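VAPBC49 (Mycobacterium tuberculosis, PDB 5AF3) is possibly the antitoxin of a type II toxin-antitoxin system, with VapC45 as its cognate toxin. Local coordinates at residues D14-T19 / P61-S66; R95-W100 / L138-L143; A220-Y225 / D230-A235. One frame throughout, in Å; residues are numbered along the deposited sequence.

Contact 1: residues D14-T19 / P61-S66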
# COMPACT_ATOMS: atom_id res chain seq x y z
N ASP A 14 -20.41 -1.06 -20.72
CA ASP A 14 -20.56 -0.01 -21.73
C ASP A 14 -20.17 1.40 -21.26
O ASP A 14 -19.99 2.30 -22.09
CB ASP A 14 -21.99 -0.00 -22.31
CG ASP A 14 -22.50 -1.40 -22.67
OD1 ASP A 14 -21.70 -2.25 -23.13
OD2 ASP A 14 -23.72 -1.67 -22.49
N VAL A 15 -20.05 1.57 -19.95
CA VAL A 15 -19.73 2.88 -19.36
C VAL A 15 -18.32 2.95 -18.71
O VAL A 15 -18.07 2.27 -17.70
CB VAL A 15 -20.89 3.36 -18.39
CG1 VAL A 15 -21.72 2.18 -17.83
CG2 VAL A 15 -20.38 4.26 -17.26
N PRO A 16 -17.42 3.80 -19.26
CA PRO A 16 -16.10 3.93 -18.61
C PRO A 16 -16.23 4.56 -17.23
O PRO A 16 -16.77 5.67 -17.08
CB PRO A 16 -15.28 4.81 -19.56
CG PRO A 16 -16.22 5.35 -20.56
CD PRO A 16 -17.56 4.67 -20.44
N LEU A 17 -15.76 3.83 -16.24
CA LEU A 17 -15.99 4.13 -14.85
C LEU A 17 -14.73 4.65 -14.16
O LEU A 17 -14.80 5.38 -13.17
CB LEU A 17 -16.49 2.84 -14.17
CG LEU A 17 -17.70 2.76 -13.24
CD1 LEU A 17 -18.93 3.50 -13.81
CD2 LEU A 17 -18.03 1.29 -12.93
N TYR A 18 -13.56 4.27 -14.69
CA TYR A 18 -12.29 4.53 -14.04
C TYR A 18 -11.33 5.25 -14.98
O TYR A 18 -11.19 4.85 -16.13
CB TYR A 18 -11.65 3.21 -13.55
CG TYR A 18 -12.52 2.37 -12.65
CD1 TYR A 18 -12.59 2.64 -11.29
CD2 TYR A 18 -13.29 1.32 -13.15
CE1 TYR A 18 -13.39 1.89 -10.45
CE2 TYR A 18 -14.10 0.55 -12.32
CZ TYR A 18 -14.16 0.85 -10.97
OH TYR A 18 -14.92 0.11 -10.11
N THR A 19 -10.67 6.32 -14.51
CA THR A 19 -9.55 6.90 -15.27
C THR A 19 -8.38 5.94 -15.01
O THR A 19 -8.45 5.15 -14.07
CB THR A 19 -9.13 8.27 -14.71
OG1 THR A 19 -8.56 8.09 -13.40
CG2 THR A 19 -10.32 9.24 -14.64
N PRO A 61 -12.98 4.93 -25.43
CA PRO A 61 -12.46 6.29 -25.64
C PRO A 61 -13.00 7.22 -24.54
O PRO A 61 -14.14 7.04 -24.12
CB PRO A 61 -13.03 6.66 -27.02
CG PRO A 61 -13.27 5.34 -27.69
CD PRO A 61 -13.82 4.51 -26.56
N HIS A 62 -12.17 8.14 -24.04
CA HIS A 62 -12.56 8.97 -22.90
C HIS A 62 -13.75 9.87 -23.30
O HIS A 62 -13.77 10.38 -24.42
CB HIS A 62 -11.38 9.76 -22.31
CG HIS A 62 -11.02 11.00 -23.07
ND1 HIS A 62 -11.77 12.16 -23.01
CD2 HIS A 62 -9.96 11.29 -23.87
CE1 HIS A 62 -11.21 13.09 -23.76
NE2 HIS A 62 -10.11 12.59 -24.29
N PRO A 63 -14.74 10.03 -22.40
CA PRO A 63 -15.85 10.95 -22.68
C PRO A 63 -15.35 12.40 -22.83
O PRO A 63 -14.22 12.73 -22.44
CB PRO A 63 -16.75 10.80 -21.44
CG PRO A 63 -16.41 9.42 -20.90
CD PRO A 63 -14.91 9.38 -21.09
N THR A 64 -16.19 13.24 -23.44
CA THR A 64 -15.89 14.66 -23.60
C THR A 64 -15.68 15.24 -22.21
O THR A 64 -16.47 14.97 -21.31
CB THR A 64 -17.03 15.38 -24.35
OG1 THR A 64 -17.26 14.71 -25.60
CG2 THR A 64 -16.66 16.84 -24.65
N GLY A 65 -14.58 15.97 -22.04
CA GLY A 65 -14.19 16.52 -20.73
C GLY A 65 -14.03 15.56 -19.57
O GLY A 65 -14.35 15.89 -18.42
N SER A 66 -13.52 14.35 -19.84
CA SER A 66 -13.26 13.34 -18.80
C SER A 66 -12.13 12.44 -19.26
O SER A 66 -11.93 12.27 -20.46
CB SER A 66 -14.53 12.51 -18.55
OG SER A 66 -14.22 11.16 -18.16
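P16 and P63 meet ring against ring within the putative DNA-binding helix-turn-helix domain, at the protein surface, where the chain entering strand 18-19 passes the loop that leads into strand 68-70. From CB outward, the P16 ring meets the loop mainly through one atom. CB, directed toward the loop, stands 4.9 Å from P63 CG, too far to count as touching. CG does the work: it comes within 4.1 Å of CG of P63, and the two rings slide past one another in opposite directions, touching through their CG atoms. The same P16 CG looks more loosely at P61 O, 4.5 Å off. CD then turns back to the P16 nitrogen and adds no close approach. No hydrogen bond crosses between the segments. A68 of strand 68-70 touches both prolines.

On the loop side, P63 opens a type II turn that runs to S66, with G65 taking the positive phi. On the other side, backbone bonds join L17 and Y18 to L70, and the two residues form a classic beta bulge just after P16. T19 then caps the helix that follows by bonding E22 N through OG1.

P63 O takes two donors. S66 N closes the turn, bonding this oxygen at 3.1 Å from one face of its carbonyl plane. From the opposite face comes H62 ND1, of the residue before the turn, with P63 O lying close to the imidazole plane; the ND1 to O distance is 2.6 Å and the N-H...O angle 149°.

Contact 2: residues R95-W100 / L138-L143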
# COMPACT_ATOMS: atom_id res chain seq x y z
N ARG A 95 -0.14 -11.53 -24.85
CA ARG A 95 -1.39 -11.50 -25.64
C ARG A 95 -1.82 -12.85 -26.29
O ARG A 95 -2.99 -13.23 -26.21
CB ARG A 95 -1.36 -10.34 -26.65
CG ARG A 95 -2.67 -10.11 -27.41
CD ARG A 95 -2.55 -8.84 -28.22
NE ARG A 95 -3.73 -8.56 -29.05
CZ ARG A 95 -3.82 -8.75 -30.37
NH1 ARG A 95 -2.78 -9.23 -31.06
NH2 ARG A 95 -4.95 -8.46 -31.00
N PRO A 96 -0.88 -13.62 -26.88
CA PRO A 96 -1.35 -14.93 -27.40
C PRO A 96 -1.94 -15.87 -26.36
O PRO A 96 -2.90 -16.58 -26.65
CB PRO A 96 -0.08 -15.52 -28.02
CG PRO A 96 0.68 -14.34 -28.40
CD PRO A 96 0.52 -13.40 -27.24
N SER A 97 -1.38 -15.86 -25.15
CA SER A 97 -2.00 -16.65 -24.06
C SER A 97 -3.40 -16.17 -23.73
O SER A 97 -4.28 -17.01 -23.45
CB SER A 97 -1.14 -16.63 -22.76
OG SER A 97 0.16 -17.25 -22.98
N LEU A 98 -3.58 -14.85 -23.68
CA LEU A 98 -4.91 -14.27 -23.43
C LEU A 98 -5.91 -14.66 -24.56
O LEU A 98 -7.00 -15.13 -24.27
CB LEU A 98 -4.80 -12.77 -23.25
CG LEU A 98 -3.87 -12.30 -22.12
CD1 LEU A 98 -3.95 -10.81 -22.00
CD2 LEU A 98 -4.25 -12.94 -20.80
N ASP A 99 -5.50 -14.51 -25.82
CA ASP A 99 -6.31 -14.97 -26.98
C ASP A 99 -6.72 -16.42 -26.81
O ASP A 99 -7.88 -16.78 -26.99
CB ASP A 99 -5.54 -14.79 -28.31
CG ASP A 99 -5.35 -13.31 -28.71
OD1 ASP A 99 -6.06 -12.41 -28.20
OD2 ASP A 99 -4.46 -13.04 -29.56
N TRP A 100 -5.76 -17.28 -26.44
CA TRP A 100 -6.05 -18.70 -26.24
C TRP A 100 -7.07 -18.90 -25.13
O TRP A 100 -8.03 -19.63 -25.31
CB TRP A 100 -4.73 -19.53 -26.00
CG TRP A 100 -4.96 -20.97 -25.60
CD1 TRP A 100 -4.99 -21.46 -24.33
CD2 TRP A 100 -5.22 -22.10 -26.46
NE1 TRP A 100 -5.22 -22.82 -24.35
CE2 TRP A 100 -5.39 -23.23 -25.64
CE3 TRP A 100 -5.36 -22.25 -27.84
CZ2 TRP A 100 -5.65 -24.52 -26.15
CZ3 TRP A 100 -5.64 -23.54 -28.36
CH2 TRP A 100 -5.76 -24.64 -27.52
N LEU A 138 7.04 -19.44 -21.27
CA LEU A 138 7.52 -18.63 -20.13
C LEU A 138 6.37 -17.94 -19.41
O LEU A 138 6.38 -17.90 -18.18
CB LEU A 138 8.55 -17.61 -20.55
CG LEU A 138 9.83 -18.23 -21.13
CD1 LEU A 138 10.64 -17.06 -21.73
CD2 LEU A 138 10.63 -19.07 -20.14
N VAL A 139 5.42 -17.40 -20.18
CA VAL A 139 4.16 -16.87 -19.56
C VAL A 139 3.53 -17.95 -18.68
O VAL A 139 3.27 -17.76 -17.46
CB VAL A 139 3.16 -16.37 -20.65
CG1 VAL A 139 1.73 -16.11 -20.05
CG2 VAL A 139 3.68 -15.14 -21.33
N VAL A 140 3.30 -19.12 -19.28
CA VAL A 140 2.53 -20.17 -18.61
C VAL A 140 3.30 -20.73 -17.38
O VAL A 140 2.68 -21.04 -16.35
CB VAL A 140 2.11 -21.28 -19.59
CG1 VAL A 140 1.51 -22.46 -18.88
CG2 VAL A 140 1.15 -20.69 -20.60
N ARG A 141 4.63 -20.87 -17.50
CA ARG A 141 5.46 -21.29 -16.37
C ARG A 141 5.43 -20.29 -15.22
O ARG A 141 5.59 -20.69 -14.06
CB ARG A 141 6.91 -21.55 -16.82
CG ARG A 141 7.08 -22.98 -17.37
CD ARG A 141 8.26 -23.15 -18.33
NE ARG A 141 9.48 -22.40 -17.96
CZ ARG A 141 10.65 -22.48 -18.61
NH1 ARG A 141 10.79 -23.27 -19.68
NH2 ARG A 141 11.69 -21.77 -18.19
N GLY A 142 5.17 -19.04 -15.53
CA GLY A 142 5.04 -18.00 -14.50
C GLY A 142 3.75 -18.17 -13.70
O GLY A 142 3.66 -17.74 -12.54
N LEU A 143 2.74 -18.80 -14.31
CA LEU A 143 1.41 -18.93 -13.71
C LEU A 143 1.09 -20.22 -13.00
O LEU A 143 0.31 -20.22 -12.03
CB LEU A 143 0.35 -18.68 -14.83
CG LEU A 143 0.31 -17.27 -15.39
CD1 LEU A 143 -0.56 -17.19 -16.65
CD2 LEU A 143 -0.21 -16.33 -14.30
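S97 of helix 95-105 meets V139 of helix 135-143, hydroxyl against methyl. S97 OG lies 3.5 Å from V139 CG1 and 3.9 Å from V139 CB, while S97 CB backs it up at 4.0 Å from the same CG1. A looser neighbour is CG2 of V140, 4.3 Å from S97 OG. The valine torsion explains which branch is used: CG1 extends away from the backbone N (chi1 167°), and that direction carries it to the serine.

All three side chains are buried. One shell out, F126 of helix 115-130 touches S97 and stacks on the W100 ring, and A127 packs on V140, so this helix backs both sides of the contact. L98 leans on L81 of helix 72-86 and L143 on F84 of the same helix.

This is helix-helix packing: it joins helix 95-105, whose start lies in the putative helix-turn-helix range, to helix 135-143, which leads into the hairpin 144-147/150-153. The CA atoms of S97 and V139 are 7.6 Å apart, and the small serine side chain probably permits this. The valine methyls give its oxygen nothing to bond, and what holds here is van der Waals packing.

Contact 3: residues A220-Y225 / D230-A235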
# COMPACT_ATOMS: atom_id res chain seq x y z
N ALA A 220 -15.39 7.73 16.82
CA ALA A 220 -16.44 8.63 16.33
C ALA A 220 -16.66 8.41 14.84
O ALA A 220 -17.79 8.28 14.38
CB ALA A 220 -16.09 10.07 16.58
N VAL A 221 -15.57 8.37 14.09
CA VAL A 221 -15.70 8.12 12.63
C VAL A 221 -16.27 6.72 12.36
O VAL A 221 -17.18 6.58 11.53
CB VAL A 221 -14.34 8.35 11.91
CG1 VAL A 221 -14.45 7.98 10.41
CG2 VAL A 221 -13.94 9.84 12.06
N ALA A 222 -15.80 5.71 13.09
CA ALA A 222 -16.26 4.33 12.87
C ALA A 222 -17.77 4.22 13.07
O ALA A 222 -18.48 3.65 12.24
CB ALA A 222 -15.52 3.36 13.76
N ASP A 223 -18.26 4.80 14.16
CA ASP A 223 -19.69 4.87 14.42
C ASP A 223 -20.49 5.65 13.36
O ASP A 223 -21.56 5.19 12.91
CB ASP A 223 -19.93 5.46 15.82
CG ASP A 223 -19.40 4.55 16.94
OD1 ASP A 223 -19.12 3.34 16.71
OD2 ASP A 223 -19.22 5.08 18.05
N ASP A 224 -19.96 6.80 12.95
CA ASP A 224 -20.62 7.63 11.98
C ASP A 224 -20.71 6.98 10.61
O ASP A 224 -21.61 7.30 9.84
CB ASP A 224 -19.92 8.99 11.85
CG ASP A 224 -20.21 9.93 13.03
OD1 ASP A 224 -21.01 9.55 13.91
OD2 ASP A 224 -19.63 11.02 13.10
N TYR A 225 -19.75 6.09 10.29
CA TYR A 225 -19.63 5.55 8.92
C TYR A 225 -19.87 4.03 8.83
O TYR A 225 -19.70 3.42 7.77
CB TYR A 225 -18.31 5.98 8.25
CG TYR A 225 -18.34 7.48 7.96
CD1 TYR A 225 -18.87 7.97 6.76
CD2 TYR A 225 -17.90 8.40 8.92
CE1 TYR A 225 -18.94 9.36 6.51
CE2 TYR A 225 -17.99 9.76 8.68
CZ TYR A 225 -18.48 10.25 7.47
OH TYR A 225 -18.56 11.63 7.28
N ASP A 230 -10.79 -0.64 14.02
CA ASP A 230 -9.75 -1.48 13.39
C ASP A 230 -9.83 -1.47 11.87
O ASP A 230 -8.81 -1.38 11.18
CB ASP A 230 -9.81 -2.90 13.92
CG ASP A 230 -9.15 -3.05 15.29
OD1 ASP A 230 -8.49 -2.09 15.76
OD2 ASP A 230 -9.29 -4.13 15.89
N GLN A 231 -11.05 -1.56 11.35
CA GLN A 231 -11.29 -1.44 9.91
C GLN A 231 -10.85 -0.08 9.35
O GLN A 231 -10.28 -0.01 8.24
CB GLN A 231 -12.76 -1.68 9.58
CG GLN A 231 -13.15 -3.15 9.66
CD GLN A 231 -14.62 -3.35 9.43
OE1 GLN A 231 -15.45 -2.51 9.84
NE2 GLN A 231 -14.96 -4.45 8.78
N LEU A 232 -11.10 0.99 10.10
CA LEU A 232 -10.63 2.31 9.67
C LEU A 232 -9.11 2.36 9.59
O LEU A 232 -8.57 2.93 8.65
CB LEU A 232 -11.08 3.43 10.60
CG LEU A 232 -12.45 4.02 10.48
CD1 LEU A 232 -12.59 5.11 11.57
CD2 LEU A 232 -12.76 4.56 9.03
N ARG A 233 -8.42 1.82 10.61
CA ARG A 233 -6.95 1.82 10.60
C ARG A 233 -6.45 1.06 9.37
O ARG A 233 -5.52 1.52 8.66
CB ARG A 233 -6.37 1.23 11.89
CG ARG A 233 -6.45 2.18 13.09
CD ARG A 233 -6.24 1.43 14.44
NE ARG A 233 -6.80 2.23 15.52
CZ ARG A 233 -7.84 1.90 16.28
NH1 ARG A 233 -8.46 0.72 16.17
NH2 ARG A 233 -8.24 2.77 17.19
N ASP A 234 -7.08 -0.10 9.11
CA ASP A 234 -6.78 -0.89 7.91
C ASP A 234 -6.98 -0.11 6.61
O ASP A 234 -6.14 -0.16 5.70
CB ASP A 234 -7.65 -2.16 7.90
CG ASP A 234 -7.24 -3.15 8.96
OD1 ASP A 234 -6.17 -2.95 9.59
OD2 ASP A 234 -7.99 -4.13 9.17
N ALA A 235 -8.07 0.62 6.50
CA ALA A 235 -8.29 1.44 5.31
C ALA A 235 -7.22 2.52 5.16
O ALA A 235 -6.72 2.74 4.08
CB ALA A 235 -9.70 2.07 5.30
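L232 drives its CD1 branch into the neighbouring helix between V221 and A222, and apolar packing carries the whole contact. CD1 rests 3.6 Å from V221 CG1 and 3.7 Å from V221 CB, with the V221 and L232 side chains crossing at about a right angle. The second leucine branch, CD2, stays slightly farther back, 4.1 Å from V221 CG1. The outer end of the leucine is extended, CD1 lying opposite CA about the CB-CG bond (chi2 180°), and this stretches CD1 as far as the backbone: A222 N is 3.6 Å from it, while A222 CB stands 4.1 Å away. All three residues are buried. Helix 206-213 packs on V221 through L212 and on L232 through V208.

No hydrogen bond crosses between the segments, but several polar bonds lie near the helix ends: T217 OG1 takes A220 N at the start of one helix, and at the start of the other Q231 OE1 reaches back to T228 N while Q231 NE2 bonds D182 O.

Within segment 230-235, R233 NH1 and D230 OD1 make a salt bridge at 2.8 Å, though its hydrogen bond is bent and weak (122°). The same guanidinium makes a cation-pi contact with F218, and R233 also packs on H159 of the second subunit.

Two short helices, 218-225 and 229-236, joined by a short connection and packed on a third, 206-213, are consistent with the helix-turn-helix kinship of DUF433 domains.

The three contacts follow one another along the chain and share no atoms. Contact 1 is a surface touch between two prolines, one just before strand 18-19 and one in a loop, without a helix in either segment; contacts 2 and 3 are buried and join helix to helix. Contact 2 leans on helices 72-86 and 115-130, contact 3 on helix 206-213 in the DUF433 region. Chemistry differs accordingly: a proline-proline touch in contact 1, a serine hydroxyl against valine methyls in contact 2, and aliphatic packing that reaches the backbone at A222 in contact 3. Contacts 2 and 3 lie on opposite sides of the chain's centre, and of the three, contact 3 alone is touched by the second subunit.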